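Local coordinates for SOXA (Paracoccus denitrificans, PDB 2C1D), which forms, with SoxX, a heme enzyme of sulfur oxidation that joins thiosulfate through a heterodisulfide bond to a cysteine of the carrier protein SoxY, at residues K68-M73 / S79-H84; Q85-M90 / L138-L143; A95-V100 / E111-A116. All coordinates share one frame; numbering follows the deposited sequence.

Contact 1 of 3, residues K68-M73 / S79-H84. With HEC (heme c), chain I.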
loop_
_atom_site.group_PDB
_atom_site.type_symbol
_atom_site.label_atom_id
_atom_site.label_comp_id
_atom_site.label_asym_id
_atom_site.label_seq_id
_atom_site.Cartn_x
_atom_site.Cartn_y
_atom_site.Cartn_z
ATOM N N LYS A 68 11.502 24.657 -11.942
ATOM C CA LYS A 68 12.124 23.744 -12.884
ATOM C C LYS A 68 11.410 23.784 -14.248
ATOM O O LYS A 68 12.049 23.628 -15.282
ATOM C CB LYS A 68 12.182 22.320 -12.316
ATOM C CG LYS A 68 13.083 22.208 -11.065
ATOM C CD LYS A 68 12.931 20.906 -10.271
ATOM C CE LYS A 68 14.092 20.762 -9.255
ATOM N NZ LYS A 68 14.040 19.499 -8.445
ATOM N N TRP A 69 10.109 24.029 -14.248
ATOM C CA TRP A 69 9.324 24.165 -15.491
ATOM C C TRP A 69 9.813 25.373 -16.300
ATOM O O TRP A 69 9.888 25.320 -17.528
ATOM C CB TRP A 69 7.843 24.309 -15.146
ATOM C CG TRP A 69 6.909 24.668 -16.272
ATOM C CD1 TRP A 69 6.593 25.935 -16.713
ATOM C CD2 TRP A 69 6.100 23.769 -17.028
ATOM N NE1 TRP A 69 5.678 25.870 -17.740
ATOM C CE2 TRP A 69 5.351 24.555 -17.958
ATOM C CE3 TRP A 69 5.963 22.370 -17.059
ATOM C CZ2 TRP A 69 4.487 23.991 -18.887
ATOM C CZ3 TRP A 69 5.088 21.803 -17.984
ATOM C CH2 TRP A 69 4.346 22.616 -18.876
ATOM N N ASN A 70 10.163 26.443 -15.586
ATOM C CA ASN A 70 10.652 27.680 -16.192
ATOM C C ASN A 70 12.160 27.725 -16.427
ATOM O O ASN A 70 12.647 28.649 -17.079
ATOM C CB ASN A 70 10.226 28.895 -15.353
ATOM C CG ASN A 70 8.742 29.150 -15.423
ATOM O OD1 ASN A 70 8.142 29.123 -16.510
ATOM N ND2 ASN A 70 8.128 29.385 -14.273
ATOM N N ALA A 71 12.907 26.745 -15.928
ATOM C CA ALA A 71 14.365 26.789 -16.026
ATOM C C ALA A 71 14.881 26.302 -17.380
ATOM O O ALA A 71 14.450 25.280 -17.913
ATOM C CB ALA A 71 15.002 25.983 -14.900
ATOM N N ALA A 72 15.837 27.046 -17.914
ATOM C CA ALA A 72 16.502 26.679 -19.157
ATOM C C ALA A 72 17.498 25.561 -18.896
ATOM O O ALA A 72 18.709 25.779 -18.963
ATOM C CB ALA A 72 17.211 27.909 -19.754
ATOM N N MET A 73 16.998 24.358 -18.618
ATOM C CA MET A 73 17.859 23.257 -18.210
ATOM C C MET A 73 18.207 22.287 -19.335
ATOM O O MET A 73 18.948 21.341 -19.117
ATOM C CB MET A 73 17.303 22.531 -16.974
ATOM C CG MET A 73 15.911 21.928 -17.042
ATOM S SD MET A 73 15.214 21.637 -15.337
ATOM C CE MET A 73 16.596 20.617 -14.522
ATOM N N SER A 79 13.492 25.135 -22.088
ATOM C CA SER A 79 12.674 24.916 -20.902
ATOM C C SER A 79 11.300 24.324 -21.269
ATOM O O SER A 79 10.868 24.381 -22.437
ATOM C CB SER A 79 12.471 26.227 -20.153
ATOM O OG SER A 79 11.634 27.085 -20.877
ATOM N N CYS A 80 10.630 23.747 -20.266
ATOM C CA CYS A 80 9.259 23.268 -20.451
ATOM C C CYS A 80 8.435 24.408 -21.015
ATOM O O CYS A 80 7.734 24.267 -22.010
ATOM C CB CYS A 80 8.630 22.781 -19.125
ATOM S SG CYS A 80 9.612 21.530 -18.256
ATOM N N ALA A 81 8.552 25.565 -20.396
ATOM C CA ALA A 81 7.726 26.694 -20.777
ATOM C C ALA A 81 7.983 27.183 -22.194
ATOM O O ALA A 81 7.093 27.773 -22.792
ATOM C CB ALA A 81 7.903 27.826 -19.797
ATOM N N SER A 82 9.202 26.987 -22.702
ATOM C CA SER A 82 9.575 27.444 -24.047
ATOM C C SER A 82 8.672 26.815 -25.104
ATOM O O SER A 82 8.406 27.448 -26.127
ATOM C CB SER A 82 11.071 27.215 -24.351
ATOM O OG SER A 82 11.435 25.848 -24.436
ATOM N N CYS A 83 8.157 25.614 -24.829
ATOM C CA CYS A 83 7.205 24.949 -25.716
ATOM C C CYS A 83 5.769 24.933 -25.222
ATOM O O CYS A 83 4.847 25.042 -26.027
ATOM C CB CYS A 83 7.641 23.527 -25.991
ATOM S SG CYS A 83 9.192 23.418 -26.916
ATOM N N HIS A 84 5.568 24.785 -23.915
ATOM C CA HIS A 84 4.215 24.582 -23.361
ATOM C C HIS A 84 3.633 25.840 -22.747
ATOM O O HIS A 84 2.493 25.822 -22.300
ATOM C CB HIS A 84 4.237 23.502 -22.295
ATOM C CG HIS A 84 4.558 22.152 -22.819
ATOM N ND1 HIS A 84 3.733 21.482 -23.695
ATOM C CD2 HIS A 84 5.597 21.326 -22.567
ATOM C CE1 HIS A 84 4.260 20.303 -23.970
ATOM N NE2 HIS A 84 5.398 20.184 -23.301
HETATM FE FE HEC I . 6.578 18.440 -23.451
HETATM C CHA HEC I . 3.977 16.393 -24.593
HETATM C CHB HEC I . 5.663 17.830 -20.293
HETATM C CHC HEC I . 9.310 20.164 -22.443
HETATM C CHD HEC I . 6.981 19.628 -26.652
HETATM N NA HEC I . 5.084 17.338 -22.624
HETATM C C1A HEC I . 4.117 16.584 -23.244
HETATM C C2A HEC I . 3.300 15.981 -22.233
HETATM C C3A HEC I . 3.772 16.380 -21.045
HETATM C C4A HEC I . 4.924 17.222 -21.264
HETATM C CMA HEC I . 3.240 15.994 -19.660
HETATM C CAA HEC I . 2.104 15.053 -22.520
HETATM C CBA HEC I . 0.980 15.918 -23.056
HETATM C CGA HEC I . -0.206 15.131 -23.592
HETATM O O1A HEC I . -0.072 13.953 -23.994
HETATM O O2A HEC I . -1.300 15.760 -23.608
HETATM N NB HEC I . 7.334 18.943 -21.669
HETATM C C1B HEC I . 6.849 18.497 -20.461
HETATM C C2B HEC I . 7.831 18.842 -19.441
HETATM C C3B HEC I . 8.837 19.496 -20.033
HETATM C C4B HEC I . 8.540 19.574 -21.457
HETATM C CMB HEC I . 7.660 18.566 -17.933
HETATM C CAB HEC I . 10.118 20.061 -19.336
HETATM C CBB HEC I . 10.777 19.095 -18.623
HETATM N NC HEC I . 7.892 19.701 -24.405
HETATM C C1C HEC I . 9.007 20.233 -23.799
HETATM C C2C HEC I . 9.725 20.992 -24.806
HETATM C C3C HEC I . 9.152 20.749 -26.010
HETATM C C4C HEC I . 7.934 20.000 -25.746
HETATM C CMC HEC I . 11.121 21.607 -24.558
HETATM C CAC HEC I . 9.579 21.294 -27.415
HETATM C CBC HEC I . 10.852 21.119 -27.835
HETATM N ND HEC I . 5.612 18.058 -25.319
HETATM C C1D HEC I . 6.022 18.648 -26.512
HETATM C C2D HEC I . 5.295 18.045 -27.612
HETATM C C3D HEC I . 4.374 17.017 -26.980
HETATM C C4D HEC I . 4.631 17.104 -25.551
HETATM C CMD HEC I . 5.402 18.346 -29.119
HETATM C CAD HEC I . 3.380 16.085 -27.692
HETATM C CBD HEC I . 2.063 16.787 -27.829
HETATM C CGD HEC I . 0.996 15.855 -28.397
HETATM O O1D HEC I . 0.051 16.365 -29.070
HETATM O O2D HEC I . 1.091 14.632 -28.155
HETATM O O HOH W 1 12.578 23.300 -18.026
HETATM O O HOH W 2 11.698 29.445 -19.885
#
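The CxxCH heme-binding motif of a c-type cytochrome, C80 to H84, packs here on the end of helix 59-70 through W69. C80 CB sits over one face of the indole, 3.6 Å from the centroid of the W69 six-membered ring, a CH-pi contact. C80 SG lies obliquely to the same ring and is bonded to HEC CAB at 1.9 Å. With W69 CG anti to the backbone N (chi1 171°), the indole reaches along helix 80-84. There W69 CZ2 meets H84 CB at 3.5 Å. H84 NE2 binds the iron of HEC at 2.1 Å, and C117 SG is the other axial ligand. The backbones are joined by A81 N, which donates to W69 O at 3.2 Å. S79 is the N-cap of helix 80-84: S82 N donates to S79 OG at 3.0 Å. A water linked to S79 OG also donates to N70 O, and a second water accepts from C80 N. W69 NE1 donates to Q85 O, beyond the short helix. The indole also touches M137 and L140, so W69 links helix 59-70 to both the heme-binding helix 80-84 and helix 132-143.

Contact 2 of 3, residues Q85-M90 / L138-L143; sequences QGPESM and LSLISL. With HEC (heme c), chain I.
P87 and L140 make the closer of two apolar contacts between the loop after the heme-binding helix and helix 132-143. P87 CB lies 3.9 Å from L140 CD2, and the two side chains cross at about a right angle. L140 CG is anti to the backbone N (chi1 179°), which brings the fork of the leucine to the proline ring. Both methyls take part, since L140 CD1 is 4.1 Å from P87 CB. W69 of helix 59-70 touches both side chains, so three parts of the domain meet at this point.

The second contact is looser. M90 CB approaches I141 CG2 at 4.2 Å, and the rest of the methionine turns from the helix to the heme. The M90 chain is bent at chi2 (-62°). This carries M90 SD to 3.7 Å from HEC CMA and M90 CE to 3.7 Å from HEC C3A. I141 also touches M110 and V114 of helix 110-122.

No direct hydrogen bond joins the two segments. Beside the M90 and I141 pair, a water donates to M90 O and to I141 O, both at 2.8 Å, and bridges the backbones. E88 is exposed to solvent and does not reach the helix; S89 packs on W69 instead. The loop is also braced from within. G86 O accepts from both S89 N and S89 OG, the hydroxyl at 2.8 Å. These bonds, with M90 N to P87 O, brace the 3-10 turn at 87-89, and the CB atoms of P87 and M90 point toward helix 132-143. A loop that follows the CxxCH histidine and lines the heme beside the last helix of the domain fits the cytochrome c fold, here the first cytochrome c domain of SoxA.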
loop_
_atom_site.group_PDB
_atom_site.type_symbol
_atom_site.label_atom_id
_atom_site.label_comp_id
_atom_site.label_asym_id
_atom_site.label_seq_id
_atom_site.Cartn_x
_atom_site.Cartn_y
_atom_site.Cartn_z
ATOM N N GLN A 85 4.420 26.923 -22.711
ATOM C CA GLN A 85 4.066 28.134 -21.956
ATOM C C GLN A 85 3.756 27.827 -20.474
ATOM O O GLN A 85 4.482 27.059 -19.860
ATOM C CB GLN A 85 2.942 28.887 -22.670
ATOM C CG GLN A 85 3.357 29.388 -24.052
ATOM C CD GLN A 85 2.656 28.656 -25.182
ATOM O OE1 GLN A 85 3.000 27.519 -25.501
ATOM N NE2 GLN A 85 1.669 29.324 -25.810
ATOM N N GLY A 86 2.706 28.415 -19.893
ATOM C CA GLY A 86 2.337 28.141 -18.513
ATOM C C GLY A 86 2.030 26.673 -18.265
ATOM O O GLY A 86 1.681 25.934 -19.194
ATOM N N PRO A 87 2.144 26.234 -17.019
ATOM C CA PRO A 87 1.858 24.823 -16.701
ATOM C C PRO A 87 0.365 24.509 -16.816
ATOM O O PRO A 87 -0.005 23.333 -16.885
ATOM C CB PRO A 87 2.380 24.668 -15.272
ATOM C CG PRO A 87 2.240 26.056 -14.662
ATOM C CD PRO A 87 2.509 27.024 -15.826
ATOM N N GLU A 88 -0.487 25.536 -16.828
ATOM C CA GLU A 88 -1.913 25.328 -17.087
ATOM C C GLU A 88 -2.172 24.633 -18.448
ATOM O O GLU A 88 -3.291 24.151 -18.703
ATOM C CB GLU A 88 -2.732 26.619 -16.943
ATOM C CG GLU A 88 -2.467 27.728 -17.972
ATOM C CD GLU A 88 -1.314 28.666 -17.592
ATOM O OE1 GLU A 88 -0.574 28.379 -16.630
ATOM O OE2 GLU A 88 -1.149 29.695 -18.279
ATOM N N SER A 89 -1.144 24.584 -19.302
ATOM C CA SER A 89 -1.175 23.845 -20.578
ATOM C C SER A 89 -1.462 22.370 -20.352
ATOM O O SER A 89 -1.971 21.680 -21.235
ATOM C CB SER A 89 0.160 24.013 -21.322
ATOM O OG SER A 89 1.262 23.497 -20.604
ATOM N N MET A 90 -1.130 21.884 -19.153
ATOM C CA MET A 90 -1.388 20.517 -18.774
ATOM C C MET A 90 -2.691 20.322 -18.015
ATOM O O MET A 90 -2.892 19.271 -17.407
ATOM C CB MET A 90 -0.208 19.978 -17.976
ATOM C CG MET A 90 1.105 19.974 -18.752
ATOM S SD MET A 90 0.951 18.903 -20.199
ATOM C CE MET A 90 2.146 19.682 -21.416
ATOM N N LEU A 138 5.809 16.221 -11.362
ATOM C CA LEU A 138 4.497 15.558 -11.244
ATOM C C LEU A 138 3.582 16.318 -10.310
ATOM O O LEU A 138 2.379 16.363 -10.526
ATOM C CB LEU A 138 4.619 14.148 -10.697
ATOM C CG LEU A 138 5.368 13.072 -11.473
ATOM C CD1 LEU A 138 4.815 11.693 -11.181
ATOM C CD2 LEU A 138 5.432 13.323 -12.950
ATOM N N SER A 139 4.153 16.895 -9.265
ATOM C CA SER A 139 3.386 17.699 -8.303
ATOM C C SER A 139 2.754 18.891 -9.002
ATOM O O SER A 139 1.539 19.112 -8.903
ATOM C CB SER A 139 4.301 18.153 -7.144
ATOM O OG SER A 139 4.695 17.027 -6.353
ATOM N N LEU A 140 3.581 19.633 -9.739
ATOM C CA LEU A 140 3.114 20.780 -10.534
ATOM C C LEU A 140 2.037 20.393 -11.536
ATOM O O LEU A 140 0.984 21.038 -11.617
ATOM C CB LEU A 140 4.284 21.444 -11.278
ATOM C CG LEU A 140 3.955 22.642 -12.172
ATOM C CD1 LEU A 140 3.438 23.824 -11.349
ATOM C CD2 LEU A 140 5.177 23.033 -13.033
ATOM N N ILE A 141 2.267 19.304 -12.266
ATOM C CA ILE A 141 1.288 18.887 -13.276
ATOM C C ILE A 141 -0.004 18.449 -12.616
ATOM O O ILE A 141 -1.108 18.779 -13.081
ATOM C CB ILE A 141 1.886 17.782 -14.212
ATOM C CG1 ILE A 141 2.974 18.404 -15.086
ATOM C CG2 ILE A 141 0.779 17.130 -15.050
ATOM C CD1 ILE A 141 3.915 17.395 -15.734
ATOM N N SER A 142 0.113 17.719 -11.515
ATOM C CA SER A 142 -1.070 17.172 -10.834
ATOM C C SER A 142 -1.965 18.302 -10.364
ATOM O O SER A 142 -3.195 18.224 -10.474
ATOM C CB SER A 142 -0.690 16.248 -9.668
ATOM O OG SER A 142 -1.864 15.746 -9.019
ATOM N N LEU A 143 -1.359 19.397 -9.917
ATOM C CA LEU A 143 -2.131 20.569 -9.484
ATOM C C LEU A 143 -3.018 21.180 -10.576
ATOM O O LEU A 143 -4.006 21.831 -10.283
ATOM C CB LEU A 143 -1.193 21.664 -8.959
ATOM C CG LEU A 143 -1.850 22.831 -8.179
ATOM C CD1 LEU A 143 -2.760 22.415 -7.049
ATOM C CD2 LEU A 143 -0.812 23.774 -7.604
HETATM FE FE HEC I . 6.578 18.440 -23.451
HETATM C CHA HEC I . 3.977 16.393 -24.593
HETATM C CHB HEC I . 5.663 17.830 -20.293
HETATM C CHC HEC I . 9.310 20.164 -22.443
HETATM C CHD HEC I . 6.981 19.628 -26.652
HETATM N NA HEC I . 5.084 17.338 -22.624
HETATM C C1A HEC I . 4.117 16.584 -23.244
HETATM C C2A HEC I . 3.300 15.981 -22.233
HETATM C C3A HEC I . 3.772 16.380 -21.045
HETATM C C4A HEC I . 4.924 17.222 -21.264
HETATM C CMA HEC I . 3.240 15.994 -19.660
HETATM C CAA HEC I . 2.104 15.053 -22.520
HETATM C CBA HEC I . 0.980 15.918 -23.056
HETATM C CGA HEC I . -0.206 15.131 -23.592
HETATM O O1A HEC I . -0.072 13.953 -23.994
HETATM O O2A HEC I . -1.300 15.760 -23.608
HETATM N NB HEC I . 7.334 18.943 -21.669
HETATM C C1B HEC I . 6.849 18.497 -20.461
HETATM C C2B HEC I . 7.831 18.842 -19.441
HETATM C C3B HEC I . 8.837 19.496 -20.033
HETATM C C4B HEC I . 8.540 19.574 -21.457
HETATM C CMB HEC I . 7.660 18.566 -17.933
HETATM C CAB HEC I . 10.118 20.061 -19.336
HETATM C CBB HEC I . 10.777 19.095 -18.623
HETATM N NC HEC I . 7.892 19.701 -24.405
HETATM C C1C HEC I . 9.007 20.233 -23.799
HETATM C C2C HEC I . 9.725 20.992 -24.806
HETATM C C3C HEC I . 9.152 20.749 -26.010
HETATM C C4C HEC I . 7.934 20.000 -25.746
HETATM C CMC HEC I . 11.121 21.607 -24.558
HETATM C CAC HEC I . 9.579 21.294 -27.415
HETATM C CBC HEC I . 10.852 21.119 -27.835
HETATM N ND HEC I . 5.612 18.058 -25.319
HETATM C C1D HEC I . 6.022 18.648 -26.512
HETATM C C2D HEC I . 5.295 18.045 -27.612
HETATM C C3D HEC I . 4.374 17.017 -26.980
HETATM C C4D HEC I . 4.631 17.104 -25.551
HETATM C CMD HEC I . 5.402 18.346 -29.119
HETATM C CAD HEC I . 3.380 16.085 -27.692
HETATM C CBD HEC I . 2.063 16.787 -27.829
HETATM C CGD HEC I . 0.996 15.855 -28.397
HETATM O O1D HEC I . 0.051 16.365 -29.070
HETATM O O2D HEC I . 1.091 14.632 -28.155
HETATM O O HOH W 3 -2.963 17.950 -14.991
#

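Contact 3 of 3, residues A95-V100 / E111-A116; sequences AVMPRV and EDYVNA. With HEC (heme c), chain I.
The backbone of 95-100 runs as a loop through a cis peptide bond before P98 into strand 99-100, and meets helix 110-122 through side chains. R99 NE donates to Y113 OH at 3.1 Å in a straight bond (166°), with the hydroxyl in the guanidinium plane. R99 NH2 adds a weak bond to the same oxygen. The guanidinium and phenol planes stand nearly perpendicular (89°). R99 CG lies between the backbone N and the carbonyl carbon (chi1 75°), and the chain runs extended to NE, carrying the guanidinium to both the Y113 hydroxyl and the heme propionate. Y113 OH also hydrogen-bonds to D101 OD2, its main polar partner.

This is the propionate side of the heme pocket in the cytochrome c domain. R99 NH2 donates a weak bond to HEC O1A at 3.0 Å, and its positive charge probably offsets the negative charge of the propionate. HEC CAA lies over one face of the Y113 ring, 3.4 Å from Y113 CG. M97 comes to the ring edge, a Met-aromatic contact with M97 SD 3.6 Å from Y113 CE1. The bent M97 chain also brings CE to that atom. A leucine in place of Y113 would probably leave R99 NE without its hydroxyl partner and the propionate arm without its flat support. Strand 99-100 pairs with strand 107-108, where R99 and M108 share a backbone bond.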
loop_
_atom_site.group_PDB
_atom_site.type_symbol
_atom_site.label_atom_id
_atom_site.label_comp_id
_atom_site.label_asym_id
_atom_site.label_seq_id
_atom_site.Cartn_x
_atom_site.Cartn_y
_atom_site.Cartn_z
ATOM N N ALA A 95 -5.999 14.153 -14.245
ATOM C CA ALA A 95 -7.317 13.494 -13.988
ATOM C C ALA A 95 -7.574 12.216 -14.783
ATOM O O ALA A 95 -8.316 11.346 -14.308
ATOM C CB ALA A 95 -8.432 14.434 -14.215
ATOM N N VAL A 96 -7.001 12.120 -15.979
ATOM C CA VAL A 96 -7.247 11.010 -16.903
ATOM C C VAL A 96 -6.045 10.048 -17.033
ATOM O O VAL A 96 -6.030 9.178 -17.917
ATOM C CB VAL A 96 -7.724 11.522 -18.330
ATOM C CG1 VAL A 96 -9.020 12.262 -18.197
ATOM C CG2 VAL A 96 -6.678 12.420 -19.052
ATOM N N MET A 97 -5.067 10.193 -16.135
ATOM C CA MET A 97 -3.820 9.404 -16.173
ATOM C C MET A 97 -3.851 8.281 -15.127
ATOM O O MET A 97 -4.491 8.426 -14.084
ATOM C CB MET A 97 -2.641 10.332 -15.945
ATOM C CG MET A 97 -2.308 11.168 -17.188
ATOM S SD MET A 97 -1.625 10.195 -18.593
ATOM C CE MET A 97 -0.067 9.823 -17.935
ATOM N N PRO A 98 -3.204 7.138 -15.377
ATOM C CA PRO A 98 -2.567 6.751 -16.652
ATOM C C PRO A 98 -3.499 6.474 -17.834
ATOM O O PRO A 98 -4.653 6.117 -17.639
ATOM C CB PRO A 98 -1.867 5.415 -16.311
ATOM C CG PRO A 98 -1.899 5.303 -14.856
ATOM C CD PRO A 98 -3.013 6.133 -14.322
ATOM N N ARG A 99 -2.956 6.564 -19.047
ATOM C CA ARG A 99 -3.730 6.276 -20.253
ATOM C C ARG A 99 -2.907 5.709 -21.411
ATOM O O ARG A 99 -1.696 5.845 -21.459
ATOM C CB ARG A 99 -4.460 7.538 -20.722
ATOM C CG ARG A 99 -3.537 8.553 -21.407
ATOM C CD ARG A 99 -4.143 9.949 -21.555
ATOM N NE ARG A 99 -3.255 10.919 -22.198
ATOM C CZ ARG A 99 -3.603 12.160 -22.495
ATOM N NH1 ARG A 99 -4.821 12.577 -22.213
ATOM N NH2 ARG A 99 -2.732 12.989 -23.054
ATOM N N VAL A 100 -3.611 5.101 -22.362
ATOM C CA VAL A 100 -3.041 4.724 -23.655
ATOM C C VAL A 100 -2.998 6.004 -24.492
ATOM O O VAL A 100 -4.011 6.622 -24.744
ATOM C CB VAL A 100 -3.908 3.653 -24.375
ATOM C CG1 VAL A 100 -3.330 3.322 -25.781
ATOM C CG2 VAL A 100 -3.970 2.396 -23.539
ATOM N N GLU A 111 5.212 10.008 -15.513
ATOM C CA GLU A 111 6.659 9.933 -15.568
ATOM C C GLU A 111 7.142 9.670 -17.009
ATOM O O GLU A 111 8.176 10.189 -17.419
ATOM C CB GLU A 111 7.174 8.819 -14.642
ATOM C CG GLU A 111 7.056 9.096 -13.154
ATOM C CD GLU A 111 5.759 8.614 -12.533
ATOM O OE1 GLU A 111 4.705 8.610 -13.220
ATOM O OE2 GLU A 111 5.780 8.271 -11.335
ATOM N N ASP A 112 6.402 8.864 -17.768
ATOM C CA ASP A 112 6.783 8.610 -19.154
ATOM C C ASP A 112 6.628 9.854 -20.024
ATOM O O ASP A 112 7.448 10.075 -20.876
ATOM C CB ASP A 112 5.970 7.495 -19.780
ATOM C CG ASP A 112 6.136 6.180 -19.074
ATOM O OD1 ASP A 112 7.290 5.785 -18.746
ATOM O OD2 ASP A 112 5.140 5.464 -18.844
ATOM N N TYR A 113 5.562 10.644 -19.866
ATOM C CA TYR A 113 5.463 11.871 -20.675
ATOM C C TYR A 113 6.577 12.842 -20.321
ATOM O O TYR A 113 7.194 13.439 -21.200
ATOM C CB TYR A 113 4.118 12.571 -20.486
ATOM C CG TYR A 113 2.931 11.976 -21.212
ATOM C CD1 TYR A 113 1.725 11.764 -20.546
ATOM C CD2 TYR A 113 2.995 11.672 -22.564
ATOM C CE1 TYR A 113 0.631 11.235 -21.194
ATOM C CE2 TYR A 113 1.901 11.152 -23.242
ATOM C CZ TYR A 113 0.719 10.933 -22.549
ATOM O OH TYR A 113 -0.366 10.431 -23.210
ATOM N N VAL A 114 6.851 13.006 -19.033
ATOM C CA VAL A 114 7.868 13.959 -18.619
ATOM C C VAL A 114 9.199 13.505 -19.234
ATOM O O VAL A 114 9.863 14.283 -19.881
ATOM C CB VAL A 114 7.955 14.090 -17.073
ATOM C CG1 VAL A 114 9.106 14.950 -16.672
ATOM C CG2 VAL A 114 6.633 14.668 -16.503
ATOM N N ASN A 115 9.547 12.237 -19.098
ATOM C CA ASN A 115 10.835 11.786 -19.642
ATOM C C ASN A 115 10.933 11.769 -21.182
ATOM O O ASN A 115 12.051 11.860 -21.748
ATOM C CB ASN A 115 11.249 10.430 -19.058
ATOM C CG ASN A 115 12.145 10.581 -17.846
ATOM O OD1 ASN A 115 12.833 11.607 -17.691
ATOM N ND2 ASN A 115 12.126 9.580 -16.964
ATOM N N ALA A 116 9.812 11.649 -21.869
ATOM C CA ALA A 116 9.859 11.754 -23.329
ATOM C C ALA A 116 10.353 13.160 -23.722
ATOM O O ALA A 116 11.216 13.310 -24.599
ATOM C CB ALA A 116 8.511 11.424 -23.974
HETATM FE FE HEC I . 6.578 18.440 -23.451
HETATM C CHA HEC I . 3.977 16.393 -24.593
HETATM C CHB HEC I . 5.663 17.830 -20.293
HETATM C CHC HEC I . 9.310 20.164 -22.443
HETATM C CHD HEC I . 6.981 19.628 -26.652
HETATM N NA HEC I . 5.084 17.338 -22.624
HETATM C C1A HEC I . 4.117 16.584 -23.244
HETATM C C2A HEC I . 3.300 15.981 -22.233
HETATM C C3A HEC I . 3.772 16.380 -21.045
HETATM C C4A HEC I . 4.924 17.222 -21.264
HETATM C CMA HEC I . 3.240 15.994 -19.660
HETATM C CAA HEC I . 2.104 15.053 -22.520
HETATM C CBA HEC I . 0.980 15.918 -23.056
HETATM C CGA HEC I . -0.206 15.131 -23.592
HETATM O O1A HEC I . -0.072 13.953 -23.994
HETATM O O2A HEC I . -1.300 15.760 -23.608
HETATM N NB HEC I . 7.334 18.943 -21.669
HETATM C C1B HEC I . 6.849 18.497 -20.461
HETATM C C2B HEC I . 7.831 18.842 -19.441
HETATM C C3B HEC I . 8.837 19.496 -20.033
HETATM C C4B HEC I . 8.540 19.574 -21.457
HETATM C CMB HEC I . 7.660 18.566 -17.933
HETATM C CAB HEC I . 10.118 20.061 -19.336
HETATM C CBB HEC I . 10.777 19.095 -18.623
HETATM N NC HEC I . 7.892 19.701 -24.405
HETATM C C1C HEC I . 9.007 20.233 -23.799
HETATM C C2C HEC I . 9.725 20.992 -24.806
HETATM C C3C HEC I . 9.152 20.749 -26.010
HETATM C C4C HEC I . 7.934 20.000 -25.746
HETATM C CMC HEC I . 11.121 21.607 -24.558
HETATM C CAC HEC I . 9.579 21.294 -27.415
HETATM C CBC HEC I . 10.852 21.119 -27.835
HETATM N ND HEC I . 5.612 18.058 -25.319
HETATM C C1D HEC I . 6.022 18.648 -26.512
HETATM C C2D HEC I . 5.295 18.045 -27.612
HETATM C C3D HEC I . 4.374 17.017 -26.980
HETATM C C4D HEC I . 4.631 17.104 -25.551
HETATM C CMD HEC I . 5.402 18.346 -29.119
HETATM C CAD HEC I . 3.380 16.085 -27.692
HETATM C CBD HEC I . 2.063 16.787 -27.829
HETATM C CGD HEC I . 0.996 15.855 -28.397
HETATM O O1D HEC I . 0.051 16.365 -29.070
HETATM O O2D HEC I . 1.091 14.632 -28.155
#

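From the N terminus, contact 1 comes first. It closes a short loop between the end of helix 59-70 and the heme-binding helix 80-84. The chain passes straight from H84 into contact 2, so these two are in series. They touch where W69 NE1 meets Q85 O. Contact 2 closes a much longer loop, from residues 85-90 to helix 132-143. Contact 3 is nested inside it and joins 95-100 to helix 110-122. Contacts 2 and 3 meet where L138 and I141 pack on E111 and V114. Contacts 1 and 3 do not touch, but all three reach the same heme c. Together they tie four helices and strand 99-100 around it.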